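Local coordinates for putative aliphatic sulfonates-binding protein (Escherichia coli, PDB 2X26), which probably serves as the periplasmic binding protein that captures aliphatic sulfonates for an ABC-type import system, at residues A[192-195]-A[200-203]. Numbering follows the deposited sequence.
Sequences RPYA and AFIQ
Ile-202 sets its terminal methyl against one edge of the Tyr-194 ring: CD1 lies near the ring plane, 3.6 Å from CE2 of Tyr-194, and reaches back as far as CD2 of the same ring, at 4.0 Å. This is an apolar contact at the edge of the aromatic. The isoleucine gets there in two steps: with CG1 anti to its own carbonyl carbon (chi1 -72°) the longer branch is directed to the tyrosine, and chi2 (-61°) then turns CD1 onto the ring edge.

At the far end of the same ring the phenol oxygen meets the Phe-201 ring obliquely at CE2. Tyr-194 OH is 3.7 Å from CE2 of Phe-201, a van der Waals contact and nothing more. Tyr-194 can span both neighbours because its CG stands anti to the backbone N (chi1 -171°), which lets the end of the ring reach Ile-202 and Phe-201. No hydrogen bond links the two segments.

The polar end of the tyrosine is held from elsewhere, its OH hydrogen-bonding to the carbonyl oxygen of Ala-4, at the start of strand 4-9, which anchors the far end of the ring to the sheet. Leu-5 of that strand touches both aromatics, and Tyr-29 packs edge-to-face with Phe-201. Where the chain turns between the helices, Asn-198 ND2 hydrogen-bonds to the carbonyl oxygen of Tyr-194.

The contact joins two consecutive helices, the first directly following strand 186-191, and they meet beside the mixed five-stranded sheet that contains strands 4-9 and 186-191. Such helix-flanked sheets, one in each of two lobes, are typical of the periplasmic binding protein fold to which the SsuA/TauA family belongs.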
loop_
_atom_site.group_PDB
_atom_site.type_symbol
_atom_site.label_atom_id
_atom_site.label_comp_id
_atom_site.label_asym_id
_atom_site.label_seq_id
_atom_site.Cartn_x
_atom_site.Cartn_y
_atom_site.Cartn_z
ATOM N N ARG A 192 9.696 1.296 -15.067
ATOM C CA ARG A 192 9.042 1.241 -16.356
ATOM C C ARG A 192 9.631 0.221 -17.342
ATOM O O ARG A 192 8.884 -0.503 -18.005
ATOM C CB ARG A 192 8.881 2.626 -16.957
ATOM C CG ARG A 192 8.065 2.646 -18.258
ATOM C CD ARG A 192 8.208 3.996 -18.944
ATOM N NE ARG A 192 8.051 5.093 -17.988
ATOM C CZ ARG A 192 6.896 5.703 -17.754
ATOM N NH1 ARG A 192 5.790 5.304 -18.404
ATOM N NH2 ARG A 192 6.833 6.682 -16.838
ATOM N N PRO A 193 10.961 0.101 -17.415
ATOM C CA PRO A 193 11.483 -0.838 -18.404
ATOM C C PRO A 193 11.106 -2.267 -18.063
ATOM O O PRO A 193 10.848 -3.069 -18.980
ATOM C CB PRO A 193 13.010 -0.643 -18.285
ATOM C CG PRO A 193 13.163 0.716 -17.858
ATOM C CD PRO A 193 12.044 0.924 -16.847
ATOM N N TYR A 194 11.023 -2.598 -16.768
ATOM C CA TYR A 194 10.667 -3.966 -16.378
ATOM C C TYR A 194 9.221 -4.252 -16.692
ATOM O O TYR A 194 8.907 -5.350 -17.114
ATOM C CB TYR A 194 10.866 -4.198 -14.869
ATOM C CG TYR A 194 10.734 -5.633 -14.378
ATOM C CD1 TYR A 194 11.841 -6.489 -14.371
ATOM C CD2 TYR A 194 9.514 -6.136 -13.901
ATOM C CE1 TYR A 194 11.754 -7.810 -13.903
ATOM C CE2 TYR A 194 9.409 -7.486 -13.455
ATOM C CZ TYR A 194 10.531 -8.307 -13.442
ATOM O OH TYR A 194 10.458 -9.611 -12.954
ATOM N N ALA A 195 8.355 -3.268 -16.462
ATOM C CA ALA A 195 6.936 -3.446 -16.738
ATOM C C ALA A 195 6.732 -3.601 -18.270
ATOM O O ALA A 195 5.945 -4.461 -18.697
ATOM C CB ALA A 195 6.171 -2.261 -16.212
ATOM N N ALA A 200 2.901 -9.206 -19.825
ATOM C CA ALA A 200 2.025 -10.361 -19.578
ATOM C C ALA A 200 2.338 -10.975 -18.226
ATOM O O ALA A 200 1.414 -11.273 -17.479
ATOM C CB ALA A 200 2.168 -11.428 -20.656
ATOM N N PHE A 201 3.637 -11.107 -17.922
ATOM C CA PHE A 201 4.135 -11.685 -16.665
ATOM C C PHE A 201 3.628 -10.926 -15.462
ATOM O O PHE A 201 3.105 -11.524 -14.525
ATOM C CB PHE A 201 5.687 -11.727 -16.660
ATOM C CG PHE A 201 6.283 -12.226 -15.372
ATOM C CD1 PHE A 201 6.175 -13.564 -15.006
ATOM C CD2 PHE A 201 6.989 -11.363 -14.546
ATOM C CE1 PHE A 201 6.729 -14.027 -13.800
ATOM C CE2 PHE A 201 7.559 -11.828 -13.373
ATOM C CZ PHE A 201 7.431 -13.159 -13.002
ATOM N N ILE A 202 3.748 -9.605 -15.498
ATOM C CA ILE A 202 3.334 -8.771 -14.376
ATOM C C ILE A 202 1.821 -8.910 -14.143
ATOM O O ILE A 202 1.334 -8.973 -13.007
ATOM C CB ILE A 202 3.714 -7.300 -14.623
ATOM C CG1 ILE A 202 5.242 -7.122 -14.495
ATOM C CG2 ILE A 202 2.972 -6.360 -13.646
ATOM C CD1 ILE A 202 5.780 -7.480 -13.118
ATOM N N GLN A 203 1.080 -8.979 -15.235
ATOM C CA GLN A 203 -0.354 -9.089 -15.089
ATOM C C GLN A 203 -0.729 -10.383 -14.379
ATOM O O GLN A 203 -1.627 -10.386 -13.508
ATOM C CB GLN A 203 -1.024 -8.986 -16.453
ATOM C CG GLN A 203 -0.827 -7.603 -17.066
ATOM C CD GLN A 203 -1.663 -7.438 -18.313
ATOM O OE1 GLN A 203 -2.872 -7.674 -18.279
ATOM N NE2 GLN A 203 -1.024 -7.081 -19.424
#